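Local structure of putative drug/sodium antiporter (Escherichia coli, 4Z3N) at residues A[266-270]-A[409-414]; A[304-308]-A[386-391]; A[309-314]-A[390-394]; A[374-379]-A[436-440]. The protein is a MATE-family membrane transporter linked to movement of the genotoxin colibactin, and probably works as an antiporter. One frame throughout, in Å; residues are numbered along the deposited sequence.

Contact 1. Residues A[266-270]-A[409-414]; sequences MQLII and TLMRHV. With OLC ((2R)-2,3-dihydroxypropyl (9Z)-octadec-9-enoate), chain B.
Ile270 lies over one face of the His413 imidazole: its CA sits 4.2 Å from the ring centroid and 6° off the ring normal, a CH-pi contact close to the ring axis. With Ile270 CG1 anti to its own carbonyl carbon (chi1 -69°), that branch continues across the same ring toward CE1. Beside this pair, Ile269 points into the partner helix. Its CG2 methyl meets Thr409 CG2 at 3.9 Å and Val414 CG2 at 4.2 Å, while its CD1 branch crosses the end of Leu410 at about a right angle. At the other end of the contact Met266 SD rests 3.5 Å from Thr409 OG1, a packing contact; the hydroxyl is hydrogen-bonded to Ser405 O.

Further contacts support His413 and Arg412. His413 ND1 makes a weak bond to Thr409 O (3.5 Å) in its own helix, and OLC of chain B donates from O23 to the backbone His413 O at 2.9 Å. The acyl chain folds back, and its far part, at C16, lies at the imidazole edge and near Arg412, whose NH1 is bonded to Ser389 on helix 382-399.

The segment axes are 9.8 Å apart at 8°, and the nearest CA pairs are Met266-Thr409, Ile269-Leu410 and Ile270-His413. This is near-parallel packing of transmembrane helices in a MATE bundle, with lipid at the end of helix 402-413.

Contact 2. Residues A[304-308]-A[386-391]; sequences TPMLA and VAISLL. With OLC ((2R)-2,3-dihydroxypropyl (9Z)-octadec-9-enoate), chain B.
Met306 alone supplies 100 of the 221 Å² buried here, and it reaches its partner helix with the end of its chain: CE lies 3.6 Å from Ala387 N and 3.7 Å from Ala387 CB. The setting is the helical bundle of a MATE transporter, in which the segments 304-308 and 386-391 of helices 286-322 and 382-399 cross at -30° with axes 10.7 Å apart. Met306 spans the gap between the segments, and the bend of its chain at chi3 (-49°) turns CE against Ala387 N and CB.

Helix 286-322 is kinked at Pro305-Met306, at the contact residue itself. Pro305 has no N-H to give to the turn before, and the N of Met306 also makes no such bond. Val344 of helix 326-358 also touches Met306, so three helices meet at this side chain.

Leu390 adds the other main side chain. Its CG is anti to the backbone N (chi1 -173°), and the chain crosses Met306 obliquely, with CD2 3.9 Å from Met306 CG and 4.2 Å from Leu307 CD2. The side-chain contacts are apolar. Their lipid side begins at Val386, where CG1 is 3.9 Å from C15 of OLC chain B. The two methyls of Leu390 thus serve different neighbours: CD2 turns to the methionine, and CD1 comes 4.0 Å from the lipid terminus, C18.

Contact 3. Residues A[309-314]-A[390-394]; sequences IATALL and LLASE
Ala310 and Leu391 approach to 5.8 Å between CA atoms, and Leu314 and Glu394 to 6.0 Å, on helix segments whose axes stand 9.4 Å apart and cross at -29°. This is a close helix-helix crossing in the transmembrane bundle of the MATE fold, with alanine at the nearest point: Ala310 points toward the other segment and has only a methyl to accommodate.

Leu391 uses that site. Its CD2 methyl lies against the alanine, 3.6 Å from Ala310 CA, and also reaches Leu313 CD2 at 4.2 Å, so one branch of the leucine lies between two residues almost a turn apart on the partner helix. Leu390 adds a looser touch on the Ala310 methyl.

Glu394 is the largest contributor, with 90 of 332 Å² buried. Its CG is anti to the backbone N (chi1 -154°) and the chain then bends at chi2 (69°), which brings CG, CD and OE2 up to the Ala310 carbonyl oxygen, with CD 4.0 Å from Ala310 CB. OE2 is 3.3 Å from Ala310 O, but both are acceptors and this approach is not a hydrogen bond; the carbonyl takes its helical bond from Leu314 N. Ile90 of helix 75-101 touches both Leu314 and Glu394, so helix 75-101 also borders this end of the contact. The buried Glu394 carboxylate thus lies beside a carbonyl oxygen and the apolar Ala310, Leu314 and Ile90. Leu314 crosses Glu394 at about a right angle, with its CB 3.9 Å from Glu394 OE2.

Contact 4. Residues A[374-379]-A[436-440]; sequences LQTRIM and YFGAM. With OLC ((2R)-2,3-dihydroxypropyl (9Z)-octadec-9-enoate), chain B; OLC ((2R)-2,3-dihydroxypropyl (9Z)-octadec-9-enoate), chain D; OLC ((2R)-2,3-dihydroxypropyl (9Z)-octadec-9-enoate), chain C.
Tyr436 lies with one ring face against the backbone of Gln375, whose CA is 3.9 Å from the ring centroid and 18° off its normal. Leu374 CG instead meets the ring at its edge, and Met379 SD approaches obliquely, 4.9 Å from the Tyr436 ring centroid, as a Met-aromatic contact. Together with Ile378 these residues form the hole that takes Tyr436 as a knob. The Gln375 amide is turned 79° from the phenol ring, and its polar atoms point elsewhere, to Thr295 and Tyr277.

Phe437 is met differently: Ile378 CG2 sits over the ring centre, 3.6 Å from the centroid. That branch is anti to the isoleucine N, while CD1 lies against Phe437 CE2. Beyond them the straight chain of Met440 brings SD to 3.5 Å from Ile378 O.

The segments of helices 366-379 and 432-453 cross at -41°. Lipids flank the contact: OLC chain C meets the edge of the Phe437 ring, and OLC chain B passes Met379 CE and Ala439. CH-pi, sulfur-aromatic and methyl contacts carry the interface, so shape matching rather than polar bonding between the segments joins these helices, as suits a lipid-lined part of a membrane bundle.

How the contacts relate
Contacts 2 and 3 are successive steps along the same helix pair, 286-322 with 382-399, sharing Leu390 and Leu391, with centres 7 Å apart; both are buried and the chemistry shifts from methionine and leucine to a carboxylate among alanine and leucines. Contact 1, only partly buried, joins the preceding helix 250-284 to helix 402-413 and encloses contacts 2 and 3 in sequence; its Arg412 touches contact 2. Contact 4, about 22 Å from the chain centre to its own centre, is buried yet lipid-flanked and the richest in aromatic packing. OLC of chain B touches contacts 1, 2 and 4.

Contact 1. Residues A[266-270]-A[409-414]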
# COMPACT_ATOMS: atom_id res chain seq x y z
N MET A 266 3.85 -6.68 -7.09
CA MET A 266 3.31 -5.40 -7.56
C MET A 266 3.91 -4.20 -6.81
O MET A 266 4.13 -3.15 -7.40
CB MET A 266 1.79 -5.40 -7.44
CG MET A 266 1.09 -6.24 -8.51
SD MET A 266 -0.72 -6.27 -8.38
CE MET A 266 -0.96 -7.59 -7.19
N GLN A 267 4.15 -4.36 -5.51
CA GLN A 267 4.85 -3.34 -4.73
C GLN A 267 6.22 -3.13 -5.35
O GLN A 267 6.72 -2.00 -5.48
CB GLN A 267 5.04 -3.77 -3.29
CG GLN A 267 3.89 -4.48 -2.68
CD GLN A 267 2.86 -3.52 -2.19
OE1 GLN A 267 2.38 -2.67 -2.95
NE2 GLN A 267 2.52 -3.62 -0.91
N LEU A 268 6.83 -4.25 -5.72
CA LEU A 268 8.16 -4.25 -6.27
C LEU A 268 8.18 -3.43 -7.56
O LEU A 268 8.94 -2.47 -7.68
CB LEU A 268 8.61 -5.69 -6.50
CG LEU A 268 10.09 -6.00 -6.70
CD1 LEU A 268 10.96 -5.21 -5.72
CD2 LEU A 268 10.31 -7.51 -6.54
N ILE A 269 7.32 -3.81 -8.51
CA ILE A 269 7.17 -3.12 -9.78
C ILE A 269 6.94 -1.62 -9.63
O ILE A 269 7.46 -0.81 -10.40
CB ILE A 269 6.00 -3.72 -10.59
CG1 ILE A 269 6.31 -5.17 -10.97
CG2 ILE A 269 5.70 -2.86 -11.83
CD1 ILE A 269 5.10 -5.93 -11.53
N ILE A 270 6.14 -1.25 -8.63
CA ILE A 270 5.91 0.16 -8.37
C ILE A 270 7.21 0.80 -7.87
O ILE A 270 7.58 1.87 -8.34
CB ILE A 270 4.78 0.38 -7.34
CG1 ILE A 270 3.44 -0.02 -7.94
CG2 ILE A 270 4.73 1.83 -6.92
CD1 ILE A 270 2.29 -0.00 -6.93
N THR A 409 -0.42 -3.68 -13.54
CA THR A 409 0.62 -2.92 -12.86
C THR A 409 1.85 -2.75 -13.76
O THR A 409 2.52 -1.71 -13.73
CB THR A 409 1.00 -3.60 -11.55
OG1 THR A 409 -0.19 -3.75 -10.76
CG2 THR A 409 1.99 -2.76 -10.78
N LEU A 410 2.15 -3.76 -14.57
CA LEU A 410 3.27 -3.70 -15.49
C LEU A 410 2.99 -2.72 -16.60
O LEU A 410 3.87 -2.00 -17.06
CB LEU A 410 3.56 -5.07 -16.07
CG LEU A 410 4.25 -6.05 -15.13
CD1 LEU A 410 4.37 -7.40 -15.80
CD2 LEU A 410 5.61 -5.49 -14.75
N MET A 411 1.74 -2.74 -17.04
CA MET A 411 1.28 -1.87 -18.09
C MET A 411 1.32 -0.43 -17.63
O MET A 411 1.53 0.48 -18.42
CB MET A 411 -0.13 -2.26 -18.52
CG MET A 411 -0.60 -1.61 -19.82
SD MET A 411 0.21 -2.31 -21.28
CE MET A 411 0.99 -3.74 -20.51
N ARG A 412 1.09 -0.20 -16.33
CA ARG A 412 1.10 1.17 -15.80
C ARG A 412 2.51 1.71 -15.51
O ARG A 412 2.81 2.83 -15.87
CB ARG A 412 0.24 1.28 -14.53
CG ARG A 412 -0.12 2.72 -14.20
CD ARG A 412 -1.04 2.90 -12.98
NE ARG A 412 -0.55 2.26 -11.76
CZ ARG A 412 -1.12 1.20 -11.19
NH1 ARG A 412 -2.20 0.66 -11.74
NH2 ARG A 412 -0.60 0.67 -10.08
N HIS A 413 3.35 0.93 -14.84
CA HIS A 413 4.68 1.42 -14.44
C HIS A 413 5.89 1.07 -15.32
O HIS A 413 6.95 1.65 -15.13
CB HIS A 413 4.98 0.94 -13.02
CG HIS A 413 4.09 1.56 -11.98
ND1 HIS A 413 2.95 0.95 -11.52
CD2 HIS A 413 4.16 2.76 -11.36
CE1 HIS A 413 2.36 1.73 -10.63
NE2 HIS A 413 3.07 2.84 -10.52
N VAL A 414 5.77 0.16 -16.28
CA VAL A 414 6.95 -0.26 -17.06
C VAL A 414 6.81 -0.32 -18.59
O VAL A 414 7.50 0.40 -19.29
CB VAL A 414 7.44 -1.65 -16.59
CG1 VAL A 414 8.58 -2.11 -17.48
CG2 VAL A 414 7.89 -1.58 -15.17
C18 OLC B . 0.34 3.21 -7.05
C10 OLC B . 0.93 10.33 -12.17
C9 OLC B . 1.46 10.62 -10.97
C17 OLC B . 0.41 4.58 -7.69
C11 OLC B . 1.21 9.00 -12.85
C8 OLC B . 1.92 12.05 -10.68
C24 OLC B . 7.43 6.20 -15.02
C16 OLC B . 0.80 4.43 -9.15
C12 OLC B . 2.13 8.11 -12.02
C7 OLC B . 2.41 12.21 -9.25
C15 OLC B . 0.76 5.78 -9.85
C13 OLC B . 1.62 6.67 -12.06
C6 OLC B . 3.80 11.64 -9.09
C14 OLC B . 1.95 5.89 -10.80
C5 OLC B . 4.71 12.11 -10.22
C4 OLC B . 5.89 11.16 -10.35
C3 OLC B . 5.42 9.72 -10.39
C2 OLC B . 6.48 8.79 -10.94
C21 OLC B . 5.47 6.20 -13.48
C1 OLC B . 5.82 7.58 -11.59
C22 OLC B . 6.26 5.39 -14.49
O19 OLC B . 4.75 7.15 -11.20
O25 OLC B . 8.57 5.37 -15.09
O23 OLC B . 6.75 4.21 -13.88
O20 OLC B . 6.37 7.03 -12.76

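Contact 2. Residues A[304-308]-A[386-391]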
# COMPACT_ATOMS: atom_id res chain seq x y z
N THR A 304 -4.49 8.22 -1.37
CA THR A 304 -4.86 7.33 -0.27
C THR A 304 -6.36 6.99 -0.24
O THR A 304 -6.71 5.86 0.07
CB THR A 304 -4.43 7.88 1.13
OG1 THR A 304 -4.72 9.28 1.24
CG2 THR A 304 -2.95 7.69 1.35
N PRO A 305 -7.25 7.95 -0.57
CA PRO A 305 -8.69 7.63 -0.61
C PRO A 305 -9.03 6.51 -1.61
O PRO A 305 -9.99 5.78 -1.41
CB PRO A 305 -9.33 8.97 -1.03
CG PRO A 305 -8.26 9.76 -1.60
CD PRO A 305 -7.01 9.36 -0.89
N MET A 306 -8.21 6.37 -2.64
CA MET A 306 -8.39 5.28 -3.60
C MET A 306 -7.90 3.93 -3.05
O MET A 306 -8.42 2.86 -3.41
CB MET A 306 -7.68 5.65 -4.90
CG MET A 306 -7.09 4.50 -5.67
SD MET A 306 -5.65 5.12 -6.58
CE MET A 306 -6.33 6.58 -7.36
N LEU A 307 -6.90 3.97 -2.17
CA LEU A 307 -6.42 2.75 -1.51
C LEU A 307 -7.45 2.26 -0.50
O LEU A 307 -7.64 1.05 -0.32
CB LEU A 307 -5.07 2.99 -0.83
CG LEU A 307 -3.86 3.34 -1.71
CD1 LEU A 307 -2.62 3.47 -0.88
CD2 LEU A 307 -3.65 2.30 -2.78
N ALA A 308 -8.13 3.20 0.14
CA ALA A 308 -9.23 2.90 1.06
C ALA A 308 -10.42 2.21 0.36
O ALA A 308 -10.92 1.18 0.83
CB ALA A 308 -9.70 4.16 1.74
N VAL A 386 -5.40 6.75 -12.48
CA VAL A 386 -4.75 5.63 -11.82
C VAL A 386 -5.79 4.70 -11.16
O VAL A 386 -5.60 3.48 -11.09
CB VAL A 386 -3.70 6.13 -10.76
CG1 VAL A 386 -3.04 4.96 -10.01
CG2 VAL A 386 -2.65 6.99 -11.43
N ALA A 387 -6.89 5.28 -10.69
CA ALA A 387 -7.94 4.50 -10.03
C ALA A 387 -8.49 3.41 -10.93
O ALA A 387 -8.86 2.33 -10.47
CB ALA A 387 -9.06 5.39 -9.58
N ILE A 388 -8.54 3.68 -12.22
CA ILE A 388 -9.18 2.74 -13.14
C ILE A 388 -8.43 1.42 -13.20
O ILE A 388 -9.02 0.34 -13.02
CB ILE A 388 -9.34 3.37 -14.54
CG1 ILE A 388 -10.30 4.57 -14.45
CG2 ILE A 388 -9.90 2.35 -15.52
CD1 ILE A 388 -10.03 5.66 -15.43
N SER A 389 -7.11 1.48 -13.43
CA SER A 389 -6.31 0.26 -13.47
C SER A 389 -5.98 -0.30 -12.08
O SER A 389 -5.93 -1.52 -11.88
CB SER A 389 -5.03 0.50 -14.25
OG SER A 389 -4.14 1.28 -13.48
N LEU A 390 -5.77 0.58 -11.09
CA LEU A 390 -5.46 0.08 -9.75
C LEU A 390 -6.64 -0.69 -9.08
O LEU A 390 -6.41 -1.71 -8.43
CB LEU A 390 -5.00 1.23 -8.88
CG LEU A 390 -4.50 0.77 -7.51
CD1 LEU A 390 -3.21 1.43 -7.21
CD2 LEU A 390 -5.51 1.05 -6.39
N LEU A 391 -7.87 -0.21 -9.24
CA LEU A 391 -9.05 -0.96 -8.79
C LEU A 391 -9.28 -2.23 -9.63
O LEU A 391 -9.70 -3.27 -9.10
CB LEU A 391 -10.30 -0.06 -8.82
CG LEU A 391 -10.33 1.09 -7.80
CD1 LEU A 391 -11.52 2.04 -8.00
CD2 LEU A 391 -10.26 0.56 -6.35
C18 OLC B . 0.34 3.21 -7.05
C10 OLC B . 0.93 10.33 -12.17
C9 OLC B . 1.46 10.62 -10.97
C17 OLC B . 0.41 4.58 -7.69
C11 OLC B . 1.21 9.00 -12.85
C8 OLC B . 1.92 12.05 -10.68
C24 OLC B . 7.43 6.20 -15.02
C16 OLC B . 0.80 4.43 -9.15
C12 OLC B . 2.13 8.11 -12.02
C7 OLC B . 2.41 12.21 -9.25
C15 OLC B . 0.76 5.78 -9.85
C13 OLC B . 1.62 6.67 -12.06
C6 OLC B . 3.80 11.64 -9.09
C14 OLC B . 1.95 5.89 -10.80
C5 OLC B . 4.71 12.11 -10.22
C4 OLC B . 5.89 11.16 -10.35
C3 OLC B . 5.42 9.72 -10.39
C2 OLC B . 6.48 8.79 -10.94
C21 OLC B . 5.47 6.20 -13.48
C1 OLC B . 5.82 7.58 -11.59
C22 OLC B . 6.26 5.39 -14.49
O19 OLC B . 4.75 7.15 -11.20
O25 OLC B . 8.57 5.37 -15.09
O23 OLC B . 6.75 4.21 -13.88
O20 OLC B . 6.37 7.03 -12.76

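Contact 3. Residues A[309-314]-A[390-394]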
# COMPACT_ATOMS: atom_id res chain seq x y z
N ILE A 309 -10.87 2.79 -0.74
CA ILE A 309 -11.93 2.20 -1.57
C ILE A 309 -11.52 0.81 -2.14
O ILE A 309 -12.33 -0.12 -2.16
CB ILE A 309 -12.31 3.17 -2.72
CG1 ILE A 309 -12.75 4.51 -2.12
CG2 ILE A 309 -13.40 2.58 -3.61
CD1 ILE A 309 -13.04 5.59 -3.15
N ALA A 310 -10.26 0.67 -2.55
CA ALA A 310 -9.71 -0.59 -3.02
C ALA A 310 -9.89 -1.70 -2.00
O ALA A 310 -10.23 -2.84 -2.37
CB ALA A 310 -8.22 -0.45 -3.36
N THR A 311 -9.64 -1.38 -0.73
CA THR A 311 -9.68 -2.41 0.31
C THR A 311 -11.13 -2.87 0.45
O THR A 311 -11.38 -4.06 0.67
CB THR A 311 -9.13 -1.94 1.73
OG1 THR A 311 -9.96 -0.92 2.29
CG2 THR A 311 -7.69 -1.49 1.67
N ALA A 312 -12.06 -1.92 0.31
CA ALA A 312 -13.50 -2.18 0.46
C ALA A 312 -14.00 -3.04 -0.68
O ALA A 312 -14.91 -3.86 -0.50
CB ALA A 312 -14.28 -0.88 0.53
N LEU A 313 -13.38 -2.85 -1.84
CA LEU A 313 -13.80 -3.49 -3.07
C LEU A 313 -13.38 -4.95 -3.09
O LEU A 313 -14.07 -5.78 -3.69
CB LEU A 313 -13.21 -2.75 -4.28
CG LEU A 313 -13.57 -3.40 -5.63
CD1 LEU A 313 -15.08 -3.27 -5.94
CD2 LEU A 313 -12.74 -2.81 -6.72
N LEU A 314 -12.25 -5.25 -2.46
CA LEU A 314 -11.77 -6.62 -2.35
C LEU A 314 -12.82 -7.52 -1.63
O LEU A 314 -13.21 -8.59 -2.12
CB LEU A 314 -10.42 -6.66 -1.61
CG LEU A 314 -9.78 -8.05 -1.57
CD1 LEU A 314 -8.71 -8.15 -2.60
CD2 LEU A 314 -9.25 -8.38 -0.20
N LEU A 390 -5.77 0.58 -11.09
CA LEU A 390 -5.46 0.08 -9.75
C LEU A 390 -6.64 -0.69 -9.08
O LEU A 390 -6.41 -1.71 -8.43
CB LEU A 390 -5.00 1.23 -8.88
CG LEU A 390 -4.50 0.77 -7.51
CD1 LEU A 390 -3.21 1.43 -7.21
CD2 LEU A 390 -5.51 1.05 -6.39
N LEU A 391 -7.87 -0.21 -9.24
CA LEU A 391 -9.05 -0.96 -8.79
C LEU A 391 -9.28 -2.23 -9.63
O LEU A 391 -9.70 -3.27 -9.10
CB LEU A 391 -10.30 -0.06 -8.82
CG LEU A 391 -10.33 1.09 -7.80
CD1 LEU A 391 -11.52 2.04 -8.00
CD2 LEU A 391 -10.26 0.56 -6.35
N ALA A 392 -8.99 -2.16 -10.93
CA ALA A 392 -9.01 -3.37 -11.75
C ALA A 392 -8.08 -4.45 -11.17
O ALA A 392 -8.42 -5.63 -11.19
CB ALA A 392 -8.63 -3.06 -13.20
N SER A 393 -6.92 -4.04 -10.64
CA SER A 393 -5.99 -4.98 -9.99
C SER A 393 -6.55 -5.63 -8.73
O SER A 393 -6.34 -6.81 -8.47
CB SER A 393 -4.67 -4.29 -9.64
OG SER A 393 -3.87 -4.17 -10.79
N GLU A 394 -7.24 -4.83 -7.93
CA GLU A 394 -7.89 -5.30 -6.73
C GLU A 394 -8.94 -6.37 -7.08
O GLU A 394 -9.05 -7.38 -6.38
CB GLU A 394 -8.53 -4.12 -5.99
CG GLU A 394 -8.69 -4.32 -4.48
CD GLU A 394 -7.35 -4.32 -3.76
OE1 GLU A 394 -6.32 -4.26 -4.46
OE2 GLU A 394 -7.33 -4.37 -2.50

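Contact 4. Residues A[374-379]-A[436-440]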
# COMPACT_ATOMS: atom_id res chain seq x y z
N LEU A 374 5.69 22.44 -12.26
CA LEU A 374 5.53 21.95 -13.64
C LEU A 374 5.14 20.46 -13.67
O LEU A 374 4.37 20.04 -14.54
CB LEU A 374 6.82 22.19 -14.45
CG LEU A 374 6.75 21.73 -15.91
CD1 LEU A 374 5.71 22.47 -16.69
CD2 LEU A 374 8.11 21.84 -16.59
N GLN A 375 5.67 19.69 -12.72
CA GLN A 375 5.40 18.26 -12.58
C GLN A 375 3.93 18.05 -12.21
O GLN A 375 3.21 17.24 -12.82
CB GLN A 375 6.31 17.64 -11.52
CG GLN A 375 6.07 16.17 -11.29
CD GLN A 375 6.80 15.60 -10.08
OE1 GLN A 375 7.88 15.01 -10.21
NE2 GLN A 375 6.19 15.72 -8.90
N THR A 376 3.51 18.79 -11.19
CA THR A 376 2.15 18.71 -10.71
C THR A 376 1.18 19.14 -11.81
O THR A 376 0.17 18.47 -12.06
CB THR A 376 1.95 19.58 -9.48
OG1 THR A 376 2.79 19.11 -8.42
CG2 THR A 376 0.47 19.54 -9.03
N ARG A 377 1.49 20.24 -12.49
CA ARG A 377 0.60 20.75 -13.52
C ARG A 377 0.41 19.74 -14.64
O ARG A 377 -0.70 19.61 -15.20
CB ARG A 377 1.13 22.05 -14.10
CG ARG A 377 1.07 23.24 -13.16
CD ARG A 377 0.92 24.49 -13.97
NE ARG A 377 0.68 25.66 -13.14
CZ ARG A 377 1.46 26.73 -13.13
NH1 ARG A 377 2.55 26.76 -13.89
NH2 ARG A 377 1.15 27.76 -12.35
N ILE A 378 1.49 19.06 -15.00
CA ILE A 378 1.41 18.10 -16.09
C ILE A 378 0.80 16.77 -15.65
O ILE A 378 -0.13 16.30 -16.27
CB ILE A 378 2.80 17.88 -16.73
CG1 ILE A 378 3.29 19.20 -17.36
CG2 ILE A 378 2.74 16.74 -17.75
CD1 ILE A 378 4.54 19.09 -18.20
N MET A 379 1.30 16.20 -14.56
CA MET A 379 0.96 14.84 -14.17
C MET A 379 -0.24 14.65 -13.22
O MET A 379 -0.74 13.54 -13.09
CB MET A 379 2.18 14.17 -13.51
CG MET A 379 3.43 14.12 -14.38
SD MET A 379 4.84 13.42 -13.50
CE MET A 379 4.38 11.68 -13.49
N TYR A 436 7.99 13.76 -17.46
CA TYR A 436 6.66 13.97 -16.93
C TYR A 436 5.57 13.41 -17.87
O TYR A 436 4.67 12.69 -17.42
CB TYR A 436 6.41 15.45 -16.70
CG TYR A 436 7.33 16.11 -15.72
CD1 TYR A 436 8.02 15.37 -14.77
CD2 TYR A 436 7.49 17.49 -15.73
CE1 TYR A 436 8.86 16.01 -13.85
CE2 TYR A 436 8.31 18.13 -14.83
CZ TYR A 436 8.99 17.39 -13.89
OH TYR A 436 9.80 18.06 -13.01
N PHE A 437 5.66 13.74 -19.15
CA PHE A 437 4.64 13.27 -20.08
C PHE A 437 4.76 11.77 -20.31
O PHE A 437 3.76 11.05 -20.32
CB PHE A 437 4.70 14.03 -21.41
CG PHE A 437 4.00 15.35 -21.38
CD1 PHE A 437 2.61 15.41 -21.33
CD2 PHE A 437 4.73 16.54 -21.40
CE1 PHE A 437 1.95 16.64 -21.30
CE2 PHE A 437 4.07 17.77 -21.37
CZ PHE A 437 2.68 17.82 -21.32
N GLY A 438 5.98 11.29 -20.49
CA GLY A 438 6.19 9.90 -20.80
C GLY A 438 5.70 9.03 -19.67
O GLY A 438 5.02 8.02 -19.90
N ALA A 439 6.03 9.43 -18.45
CA ALA A 439 5.80 8.62 -17.27
C ALA A 439 4.32 8.39 -17.01
O ALA A 439 3.93 7.32 -16.53
CB ALA A 439 6.47 9.26 -16.06
N MET A 440 3.48 9.37 -17.32
CA MET A 440 2.05 9.23 -17.08
C MET A 440 1.30 8.52 -18.23
O MET A 440 0.14 8.14 -18.10
CB MET A 440 1.43 10.61 -16.80
CG MET A 440 1.26 11.52 -18.00
SD MET A 440 0.43 13.07 -17.54
CE MET A 440 0.38 13.87 -19.14
C18 OLC B . 0.34 3.21 -7.05
C10 OLC B . 0.93 10.33 -12.17
C9 OLC B . 1.46 10.62 -10.97
C17 OLC B . 0.41 4.58 -7.69
C11 OLC B . 1.21 9.00 -12.85
C8 OLC B . 1.92 12.05 -10.68
C24 OLC B . 7.43 6.20 -15.02
C16 OLC B . 0.80 4.43 -9.15
C12 OLC B . 2.13 8.11 -12.02
C7 OLC B . 2.41 12.21 -9.25
C15 OLC B . 0.76 5.78 -9.85
C13 OLC B . 1.62 6.67 -12.06
C6 OLC B . 3.80 11.64 -9.09
C14 OLC B . 1.95 5.89 -10.80
C5 OLC B . 4.71 12.11 -10.22
C4 OLC B . 5.89 11.16 -10.35
C3 OLC B . 5.42 9.72 -10.39
C2 OLC B . 6.48 8.79 -10.94
C21 OLC B . 5.47 6.20 -13.48
C1 OLC B . 5.82 7.58 -11.59
C22 OLC B . 6.26 5.39 -14.49
O19 OLC B . 4.75 7.15 -11.20
O25 OLC B . 8.57 5.37 -15.09
O23 OLC B . 6.75 4.21 -13.88
O20 OLC B . 6.37 7.03 -12.76
C9 OLC D . -3.87 21.92 -16.23
C8 OLC D . -2.79 22.92 -16.60
C7 OLC D . -2.87 24.15 -15.70
C6 OLC D . -1.76 25.13 -16.03
C5 OLC D . -1.98 26.46 -15.32
C4 OLC D . -1.03 27.50 -15.89
C3 OLC D . -1.74 28.80 -16.24
C2 OLC D . -0.77 29.81 -16.85
C1 OLC D . -0.05 30.62 -15.80
C9 OLC C . -5.42 14.31 -18.74
C8 OLC C . -3.95 14.67 -18.61
C7 OLC C . -3.60 15.83 -19.51
C6 OLC C . -2.58 16.73 -18.82
C5 OLC C . -2.17 17.84 -19.77
C4 OLC C . -1.36 18.90 -19.03
C3 OLC C . -0.51 19.71 -20.01
C2 OLC C . -0.26 21.09 -19.44
C1 OLC C . 1.19 21.49 -19.66